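Local coordinates for phosphoacetylglucosamine mutase (Aspergillus lentulus, PDB 5O9X), which catalyses the interconversion of N-acetylglucosamine 6-phosphate and N-acetylglucosamine 1-phosphate, a phosphomutase reaction on the route to UDP-N-acetylglucosamine, at residues P223-L228 / L238-V243; S502-S507 / D511-Y516. The protein carries 1 engineered substitution. All coordinates share one frame; numbering follows the deposited sequence.

Interaction 1 (P223-L228 / L238-V243)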
ATOM      1  N   PRO A 223       1.636  18.084  -2.925  1.00 15.91           N
ATOM      2  CA  PRO A 223       2.583  19.022  -2.273  1.00 16.45           C
ATOM      3  C   PRO A 223       3.908  18.338  -1.910  1.00 17.09           C
ATOM      4  O   PRO A 223       4.964  18.939  -1.991  1.00 15.84           O
ATOM      5  CB  PRO A 223       1.831  19.464  -0.968  1.00 17.72           C
ATOM      6  CG  PRO A 223       0.354  19.291  -1.371  1.00 19.30           C
ATOM      7  CD  PRO A 223       0.245  18.175  -2.389  1.00 15.61           C
ATOM      8  N   LYS A 224       3.859  17.071  -1.449  1.00 17.52           N
ATOM      9  CA  LYS A 224       5.070  16.391  -0.999  1.00 17.34           C
ATOM     10  C   LYS A 224       5.918  16.042  -2.208  1.00 18.09           C
ATOM     11  O   LYS A 224       7.170  16.110  -2.116  1.00 15.94           O
ATOM     12  CB  LYS A 224       4.805  15.093  -0.228  1.00 15.75           C
ATOM     13  CG  LYS A 224       3.893  15.292   0.959  1.00 19.94           C
ATOM     14  CD  LYS A 224       4.353  16.413   1.913  1.00 20.58           C
ATOM     15  CE  LYS A 224       3.485  16.416   3.199  1.00 22.37           C
ATOM     16  NZ  LYS A 224       3.876  17.530   4.057  1.00 22.17           N
ATOM     17  N   LEU A 225       5.267  15.638  -3.304  1.00 16.10           N
ATOM     18  CA  LEU A 225       6.112  15.295  -4.482  1.00 16.83           C
ATOM     19  C   LEU A 225       6.787  16.597  -4.985  1.00 19.87           C
ATOM     20  O   LEU A 225       7.946  16.563  -5.394  1.00 18.50           O
ATOM     21  CB  LEU A 225       5.256  14.713  -5.626  1.00 16.73           C
ATOM     22  CG  LEU A 225       5.967  14.474  -6.979  1.00 16.95           C
ATOM     23  CD1 LEU A 225       7.096  13.490  -6.721  1.00 16.34           C
ATOM     24  CD2 LEU A 225       4.898  13.830  -7.848  1.00 17.62           C
ATOM     25  N   ARG A 226       6.035  17.728  -5.047  1.00 17.84           N
ATOM     26  CA  ARG A 226       6.624  19.034  -5.439  1.00 19.27           C
ATOM     27  C   ARG A 226       7.813  19.364  -4.542  1.00 20.29           C
ATOM     28  O   ARG A 226       8.800  19.882  -5.033  1.00 19.39           O
ATOM     29  CB  ARG A 226       5.555  20.144  -5.315  1.00 20.94           C
ATOM     30  CG  ARG A 226       6.064  21.610  -5.542  1.00 25.24           C
ATOM     31  CD  ARG A 226       4.953  22.662  -5.173  1.00 31.62           C
ATOM     32  NE  ARG A 226       4.013  22.250  -6.079  1.00 32.41           N
ATOM     33  CZ  ARG A 226       2.789  21.787  -5.926  1.00 25.78           C
ATOM     34  NH1 ARG A 226       1.994  21.887  -4.858  1.00 28.29           N
ATOM     35  NH2 ARG A 226       2.358  21.310  -7.054  1.00 21.58           N
ATOM     36  N   GLU A 227       7.693  19.105  -3.235  1.00 18.03           N
ATOM     37  CA  GLU A 227       8.795  19.329  -2.301  1.00 18.22           C
ATOM     38  C   GLU A 227      10.021  18.421  -2.581  1.00 20.84           C
ATOM     39  O   GLU A 227      11.152  18.907  -2.602  1.00 19.98           O
ATOM     40  CB  GLU A 227       8.329  19.145  -0.841  1.00 21.50           C
ATOM     41  CG  GLU A 227       9.248  19.684   0.281  1.00 24.32           C
ATOM     42  CD  GLU A 227       9.628  21.173   0.208  1.00 24.49           C
ATOM     43  OE1 GLU A 227       8.930  21.993  -0.471  1.00 26.41           O
ATOM     44  OE2 GLU A 227      10.684  21.534   0.819  1.00 27.28           O
ATOM     45  N   LEU A 228       9.770  17.115  -2.772  1.00 18.76           N
ATOM     46  CA  LEU A 228      10.796  16.155  -3.114  1.00 17.60           C
ATOM     47  C   LEU A 228      11.569  16.640  -4.352  1.00 18.24           C
ATOM     48  O   LEU A 228      12.782  16.501  -4.380  1.00 19.07           O
ATOM     49  CB  LEU A 228      10.176  14.739  -3.393  1.00 17.64           C
ATOM     50  CG  LEU A 228      11.224  13.786  -4.063  1.00 17.64           C
ATOM     51  CD1 LEU A 228      12.359  13.475  -3.085  1.00 16.47           C
ATOM     52  CD2 LEU A 228      10.387  12.515  -4.418  1.00 16.96           C
ATOM     53  N   LEU A 238      14.952  13.784 -15.659  1.00 22.29           N
ATOM     54  CA  LEU A 238      13.590  13.632 -15.148  1.00 23.97           C
ATOM     55  C   LEU A 238      12.934  15.022 -15.127  1.00 25.57           C
ATOM     56  O   LEU A 238      13.427  15.958 -14.500  1.00 27.61           O
ATOM     57  CB  LEU A 238      13.625  13.032 -13.764  1.00 23.30           C
ATOM     58  CG  LEU A 238      12.247  12.778 -13.142  1.00 25.25           C
ATOM     59  CD1 LEU A 238      11.503  11.758 -13.973  1.00 25.65           C
ATOM     60  CD2 LEU A 238      12.430  12.221 -11.743  1.00 27.36           C
ATOM     61  N   ASP A 239      11.782  15.098 -15.749  1.00 24.21           N
ATOM     62  CA  ASP A 239      11.012  16.264 -15.932  1.00 26.67           C
ATOM     63  C   ASP A 239       9.547  15.948 -15.463  1.00 24.85           C
ATOM     64  O   ASP A 239       8.735  15.509 -16.266  1.00 24.21           O
ATOM     65  CB  ASP A 239      11.031  16.449 -17.452  1.00 34.29           C
ATOM     66  CG  ASP A 239      10.319  17.721 -17.937  1.00 45.68           C
ATOM     67  OD1 ASP A 239      10.007  18.607 -17.096  1.00 43.75           O
ATOM     68  OD2 ASP A 239      10.078  17.805 -19.194  1.00 50.65           O
ATOM     69  N   ILE A 240       9.202  16.209 -14.206  1.00 23.45           N
ATOM     70  CA  ILE A 240       7.855  15.850 -13.674  1.00 20.99           C
ATOM     71  C   ILE A 240       6.916  17.019 -13.802  1.00 22.02           C
ATOM     72  O   ILE A 240       7.254  18.169 -13.378  1.00 21.83           O
ATOM     73  CB  ILE A 240       7.926  15.428 -12.178  1.00 22.31           C
ATOM     74  CG1 ILE A 240       8.662  14.088 -12.037  1.00 21.01           C
ATOM     75  CG2 ILE A 240       6.479  15.322 -11.536  1.00 21.09           C
ATOM     76  CD1 ILE A 240       9.082  13.657 -10.623  1.00 23.48           C
ATOM     77  N   LYS A 241       5.714  16.745 -14.295  1.00 18.32           N
ATOM     78  CA  LYS A 241       4.653  17.700 -14.239  1.00 21.00           C
ATOM     79  C   LYS A 241       3.626  17.150 -13.257  1.00 20.89           C
ATOM     80  O   LYS A 241       3.335  15.934 -13.318  1.00 21.76           O
ATOM     81  CB  LYS A 241       4.004  17.858 -15.604  1.00 22.73           C
ATOM     82  CG  LYS A 241       5.008  18.007 -16.744  1.00 30.92           C
ATOM     83  CD  LYS A 241       5.570  19.410 -16.902  1.00 36.60           C
ATOM     84  CE  LYS A 241       6.685  19.517 -17.971  1.00 49.42           C
ATOM     85  NZ  LYS A 241       7.551  20.741 -17.758  1.00 34.24           N
ATOM     86  N   ILE A 242       3.050  18.016 -12.401  1.00 19.34           N
ATOM     87  CA  ILE A 242       2.100  17.575 -11.376  1.00 16.31           C
ATOM     88  C   ILE A 242       0.779  18.069 -11.818  1.00 17.92           C
ATOM     89  O   ILE A 242       0.677  19.239 -12.264  1.00 18.32           O
ATOM     90  CB  ILE A 242       2.470  18.166  -9.975  1.00 19.35           C
ATOM     91  CG1 ILE A 242       3.723  17.389  -9.444  1.00 17.21           C
ATOM     92  CG2 ILE A 242       1.274  18.023  -8.992  1.00 17.98           C
ATOM     93  CD1 ILE A 242       4.333  17.980  -8.145  1.00 16.64           C
ATOM     94  N   VAL A 243      -0.236  17.209 -11.820  1.00 15.34           N
ATOM     95  CA  VAL A 243      -1.627  17.630 -12.044  1.00 16.44           C
ATOM     96  C   VAL A 243      -2.463  17.117 -10.869  1.00 16.27           C
ATOM     97  O   VAL A 243      -2.027  16.121 -10.201  1.00 15.83           O
ATOM     98  CB  VAL A 243      -2.269  17.182 -13.433  1.00 16.88           C
ATOM     99  CG1 VAL A 243      -1.526  17.838 -14.622  1.00 19.37           C
ATOM    100  CG2 VAL A 243      -2.309  15.618 -13.641  1.00 17.10           C
TER
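R226 and I242 mark where the two backbones come closest, with their CA atoms 7.6 Å apart. Here the helical turns of 223-228 pack on the strand 240-243, the axes 9.7 Å from each other and running almost antiparallel at 161°. No hydrogen bond crosses between the segments; the contact is van der Waals packing, mostly of side chains, and about 200 Å² is buried between the segments. The alternation of the strand decides which residues take part: I240 and I242 point at the helix, whereas K241 and V243 point away from it.

I242 contributes most. Its CG1 branch is anti to the carbonyl carbon (chi1 -74°) and the chain stays extended through chi2, so the terminal CD1 methyl is carried to the helix backbone, 3.5 Å from R226 N and 3.8 Å from R226 CB. The same methyl lies 4.0 Å from L225 CG, and the leucine and isoleucine side chains lie alongside each other, pointing opposite ways. A long, beta-branched isoleucine suits this place: it favours the extended strand yet reaches deep enough to meet the helix. L225, a buried leucine, sets its CD2 methyl between the two isoleucines, 4.3 Å from I240 CG2 and also near I242 CG1.

R226 has a dual character fitting its place at the solvent border. Its aliphatic base rests beside I242 CD1, and a bend at chi3 brings the guanidinium back alongside the isoleucine at an oblique angle, NH2 lying 4.0 Å from I242 CG2. The charge of that end is met by D245, just beyond the strand, in a salt bridge.

The contact forms half of a beta-alpha-beta crossover: helix 221-231 links strand 212-215 to the parallel edge strand 240-243. L225 and I240 both touch V214 of the inner strand, while helix 428-442 also reaches this layer, through M432 against I240 and I429 against L228.

Interaction 2 (S502-S507 / D511-Y516). With G16 (1,6-di-O-phosphono-alpha-D-glucopyranose), chain B.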
ATOM      1  N   SER A 502     -12.828 -15.705 -12.924  1.00 16.61           N
ATOM      2  CA  SER A 502     -13.556 -14.708 -12.121  1.00 14.71           C
ATOM      3  C   SER A 502     -13.606 -15.122 -10.691  1.00 15.03           C
ATOM      4  O   SER A 502     -13.662 -16.317 -10.385  1.00 15.82           O
ATOM      5  CB  SER A 502     -14.977 -14.415 -12.720  1.00 15.78           C
ATOM      6  OG  SER A 502     -15.622 -13.389 -11.962  1.00 16.22           O
ATOM      7  N   PHE A 503     -13.520 -14.142  -9.761  1.00 14.16           N
ATOM      8  CA  PHE A 503     -13.723 -14.462  -8.349  1.00 14.15           C
ATOM      9  C   PHE A 503     -14.409 -13.265  -7.658  1.00 14.69           C
ATOM     10  O   PHE A 503     -14.271 -12.155  -8.103  1.00 15.94           O
ATOM     11  CB  PHE A 503     -12.461 -14.837  -7.597  1.00 13.12           C
ATOM     12  CG  PHE A 503     -11.488 -13.691  -7.446  1.00 14.56           C
ATOM     13  CD1 PHE A 503     -10.682 -13.251  -8.580  1.00 13.11           C
ATOM     14  CD2 PHE A 503     -11.278 -13.105  -6.197  1.00 14.92           C
ATOM     15  CE1 PHE A 503      -9.771 -12.171  -8.429  1.00 14.34           C
ATOM     16  CE2 PHE A 503     -10.356 -12.017  -6.067  1.00 14.60           C
ATOM     17  CZ  PHE A 503      -9.656 -11.532  -7.189  1.00 14.68           C
ATOM     18  N   ALA A 504     -15.135 -13.549  -6.578  1.00 14.45           N
ATOM     19  CA  ALA A 504     -15.828 -12.525  -5.782  1.00 13.02           C
ATOM     20  C   ALA A 504     -15.372 -12.612  -4.313  1.00 15.20           C
ATOM     21  O   ALA A 504     -15.230 -13.720  -3.753  1.00 13.06           O
ATOM     22  CB  ALA A 504     -17.373 -12.755  -5.858  1.00 13.65           C
ATOM     23  N   ARG A 505     -15.231 -11.459  -3.619  1.00 14.46           N
ATOM     24  CA  ARG A 505     -14.842 -11.526  -2.203  1.00 15.08           C
ATOM     25  C   ARG A 505     -15.278 -10.192  -1.604  1.00 15.91           C
ATOM     26  O   ARG A 505     -15.362  -9.151  -2.315  1.00 13.72           O
ATOM     27  CB  ARG A 505     -13.342 -11.677  -1.952  1.00 15.22           C
ATOM     28  CG  ARG A 505     -12.471 -10.685  -2.772  1.00 17.02           C
ATOM     29  CD  ARG A 505     -10.967 -10.752  -2.384  1.00 16.99           C
ATOM     30  NE  ARG A 505     -10.694 -10.071  -1.106  1.00 15.68           N
ATOM     31  CZ  ARG A 505     -10.600  -8.729  -0.946  1.00 16.57           C
ATOM     32  NH1 ARG A 505     -10.828  -7.862  -1.950  1.00 14.98           N
ATOM     33  NH2 ARG A 505     -10.305  -8.243   0.249  1.00 15.67           N
ATOM     34  N   ALA A 506     -15.556 -10.247  -0.312  1.00 15.55           N
ATOM     35  CA  ALA A 506     -15.938  -9.041   0.480  1.00 16.91           C
ATOM     36  C   ALA A 506     -14.706  -8.136   0.548  1.00 15.79           C
ATOM     37  O   ALA A 506     -13.539  -8.594   0.745  1.00 15.53           O
ATOM     38  CB  ALA A 506     -16.326  -9.465   1.920  1.00 16.10           C
ATOM     39  N   SER A 507     -14.952  -6.839   0.324  1.00 16.67           N
ATOM     40  CA  SER A 507     -13.943  -5.833   0.610  1.00 15.54           C
ATOM     41  C   SER A 507     -13.787  -5.709   2.127  1.00 16.53           C
ATOM     42  O   SER A 507     -14.801  -5.805   2.864  1.00 16.82           O
ATOM     43  CB  SER A 507     -14.425  -4.464   0.007  1.00 14.04           C
ATOM     44  OG  SER A 507     -13.572  -3.410   0.474  1.00 16.35           O
ATOM     45  N   ASP A 511     -17.852  -1.087   2.299  1.00 22.98           N
ATOM     46  CA  ASP A 511     -18.983  -1.969   2.364  1.00 21.91           C
ATOM     47  C   ASP A 511     -19.445  -2.431   0.940  1.00 19.18           C
ATOM     48  O   ASP A 511     -20.407  -1.902   0.337  1.00 19.79           O
ATOM     49  CB  ASP A 511     -20.134  -1.263   3.091  1.00 28.03           C
ATOM     50  CG  ASP A 511     -21.260  -2.246   3.451  1.00 33.55           C
ATOM     51  OD1 ASP A 511     -21.108  -3.472   3.209  1.00 30.79           O
ATOM     52  OD2 ASP A 511     -22.289  -1.794   3.964  1.00 37.10           O
ATOM     53  N   ALA A 512     -18.726  -3.384   0.349  1.00 16.19           N
ATOM     54  CA  ALA A 512     -19.106  -3.948  -0.933  1.00 16.92           C
ATOM     55  C   ALA A 512     -18.488  -5.332  -1.058  1.00 16.56           C
ATOM     56  O   ALA A 512     -17.585  -5.693  -0.272  1.00 17.25           O
ATOM     57  CB  ALA A 512     -18.528  -3.092  -2.050  1.00 17.58           C
ATOM     58  N   VAL A 513     -18.979  -6.079  -2.072  1.00 15.77           N
ATOM     59  CA  VAL A 513     -18.311  -7.255  -2.563  1.00 15.26           C
ATOM     60  C   VAL A 513     -17.654  -6.859  -3.903  1.00 15.13           C
ATOM     61  O   VAL A 513     -18.343  -6.313  -4.805  1.00 17.54           O
ATOM     62  CB  VAL A 513     -19.305  -8.438  -2.745  1.00 16.97           C
ATOM     63  CG1 VAL A 513     -18.654  -9.664  -3.414  1.00 19.19           C
ATOM     64  CG2 VAL A 513     -19.676  -8.885  -1.320  1.00 19.31           C
ATOM     65  N   ARG A 514     -16.402  -7.336  -4.098  1.00 14.01           N
ATOM     66  CA  ARG A 514     -15.721  -7.063  -5.376  1.00 14.13           C
ATOM     67  C   ARG A 514     -15.810  -8.255  -6.294  1.00 14.26           C
ATOM     68  O   ARG A 514     -15.561  -9.367  -5.856  1.00 15.96           O
ATOM     69  CB  ARG A 514     -14.225  -6.774  -5.121  1.00 12.60           C
ATOM     70  CG  ARG A 514     -13.983  -5.584  -4.197  1.00 12.70           C
ATOM     71  CD  ARG A 514     -12.530  -5.066  -4.308  1.00 15.65           C
ATOM     72  NE  ARG A 514     -12.242  -4.015  -3.278  1.00 14.74           N
ATOM     73  CZ  ARG A 514     -12.709  -2.752  -3.332  1.00 17.26           C
ATOM     74  NH1 ARG A 514     -13.560  -2.381  -4.331  1.00 15.20           N
ATOM     75  NH2 ARG A 514     -12.341  -1.875  -2.345  1.00 16.58           N
ATOM     76  N   VAL A 515     -16.068  -7.986  -7.577  1.00 15.38           N
ATOM     77  CA  VAL A 515     -16.020  -9.037  -8.593  1.00 13.80           C
ATOM     78  C   VAL A 515     -14.906  -8.662  -9.552  1.00 14.40           C
ATOM     79  O   VAL A 515     -14.892  -7.537 -10.084  1.00 14.99           O
ATOM     80  CB  VAL A 515     -17.371  -9.131  -9.346  1.00 15.25           C
ATOM     81  CG1 VAL A 515     -17.270 -10.047 -10.590  1.00 15.70           C
ATOM     82  CG2 VAL A 515     -18.463  -9.644  -8.344  1.00 15.22           C
ATOM     83  N   TYR A 516     -14.098  -9.662  -9.863  1.00 12.90           N
ATOM     84  CA  TYR A 516     -13.084  -9.490 -10.897  1.00 13.06           C
ATOM     85  C   TYR A 516     -13.356 -10.546 -11.964  1.00 13.27           C
ATOM     86  O   TYR A 516     -13.698 -11.700 -11.644  1.00 13.81           O
ATOM     87  CB  TYR A 516     -11.714  -9.753 -10.215  1.00 12.28           C
ATOM     88  CG  TYR A 516     -10.580  -9.808 -11.262  1.00 13.11           C
ATOM     89  CD1 TYR A 516     -10.044  -8.615 -11.751  1.00 14.00           C
ATOM     90  CD2 TYR A 516     -10.156 -11.053 -11.841  1.00 13.09           C
ATOM     91  CE1 TYR A 516      -8.999  -8.625 -12.755  1.00 13.02           C
ATOM     92  CE2 TYR A 516      -9.122 -11.066 -12.853  1.00 13.01           C
ATOM     93  CZ  TYR A 516      -8.577  -9.844 -13.296  1.00 14.04           C
ATOM     94  OH  TYR A 516      -7.587  -9.811 -14.319  1.00 13.19           O
TER
HETATM   95  C1  G16 B 601      -5.925  -1.160   1.083  1.00 19.76           C
HETATM   96  C2  G16 B 601      -4.839  -2.202   1.330  1.00 27.33           C
HETATM   97  C3  G16 B 601      -4.505  -2.952   0.001  1.00 24.16           C
HETATM   98  C4  G16 B 601      -5.708  -3.589  -0.672  1.00 22.73           C
HETATM   99  C5  G16 B 601      -6.749  -2.501  -0.897  1.00 22.52           C
HETATM  100  C6  G16 B 601      -8.117  -3.007  -1.291  1.00 20.51           C
HETATM  101  O1  G16 B 601      -5.430  -0.185   0.160  1.00 20.16           O
HETATM  102  O2  G16 B 601      -3.625  -1.658   1.933  1.00 31.53           O
HETATM  103  O3  G16 B 601      -3.491  -3.832   0.285  1.00 27.54           O
HETATM  104  O4  G16 B 601      -5.433  -4.206  -2.005  1.00 22.37           O
HETATM  105  O5  G16 B 601      -7.090  -1.824   0.336  1.00 20.78           O
HETATM  106  O6  G16 B 601      -8.591  -3.897  -0.183  1.00 16.99           O
HETATM  107  P   G16 B 601     -10.091  -4.509  -0.268  1.00 16.36           P
HETATM  108  O1P G16 B 601     -10.274  -5.177  -1.651  1.00 15.51           O
HETATM  109  O2P G16 B 601     -11.089  -3.332  -0.156  1.00 16.18           O
HETATM  110  O3P G16 B 601     -10.302  -5.434   0.950  1.00 18.19           O
HETATM  111  P'  G16 B 601      -5.314   1.408   0.526  1.00 18.22           P
HETATM  112  O1X G16 B 601      -4.932   1.522   2.027  1.00 17.73           O
HETATM  113  O2X G16 B 601      -6.750   2.010   0.392  1.00 17.83           O
HETATM  114  O3X G16 B 601      -4.447   2.058  -0.496  1.00 18.11           O
HETATM  115  O   HOH W   1     -13.003  -9.847  -6.460  1.00 12.66           O
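F503 and Y516, R505 and R514 are the hydrogen-bonded pairs of an antiparallel beta hairpin in the C-terminal domain, and their side chains share one face of the sheet. On the other face the alanines of 502-506 stand against the valines of 513-516: A504 CB is a low bump between V513 CG1 and V515 CG2, 4.1 Å from each. This modest relief accommodates helix 522-539, whose V532 and V536 cover it.

The opposite face is taller. F503, its CG held between backbone N and carbonyl carbon (chi1 67°), tips its ring across the pair until CE1 is 3.6 Å from Y516 CB; the two ring planes meet at 45°. Beyond them the arginines and S507 form a hollow shaped for the 6-phosphate of the bound glucose 1,6-bisphosphate. R505, bent at chi3, and R514, extended from CG to NE, each present a guanidinium edge with phosphorus in its plane. O1P is gripped twice, by R505 NH1 and R514 NE, both at 2.8 Å. R505 NH2 takes O3P, and R514 NH2 shares O2P with S507 OG, which donates at 2.6 Å. R505 NE and R514 NH2 also form salt bridges with E477 and E510, which limits how the guanidiniums can turn. Farther along the same face, a water over the F503 ring, displaced toward its rim, donates to R514 O at 2.7 Å and to F503 O at 3.1 Å.

Overall arrangement
Following the chain from the N terminus, interaction 1 comes first: nine residues separate 223-228 from 238-243, as the chain leaves helix 221-231 and returns along strand 240-243, closing a short connection inside domain II. Well over two hundred residues later, interaction 2 closes a still tighter loop, with three residues between 502-507 and 511-516, in the C-terminal domain. The two contacts follow one another in series, neither nested nor crossed. Interactions 1 and 2 lie on opposite sides of the chain's centre, with their centres about 34 Å apart and their nearest atoms about 22 Å apart. Interaction 1 ties helix to sheet, whereas interaction 2 pairs strands and presents a phosphate site to the ligand.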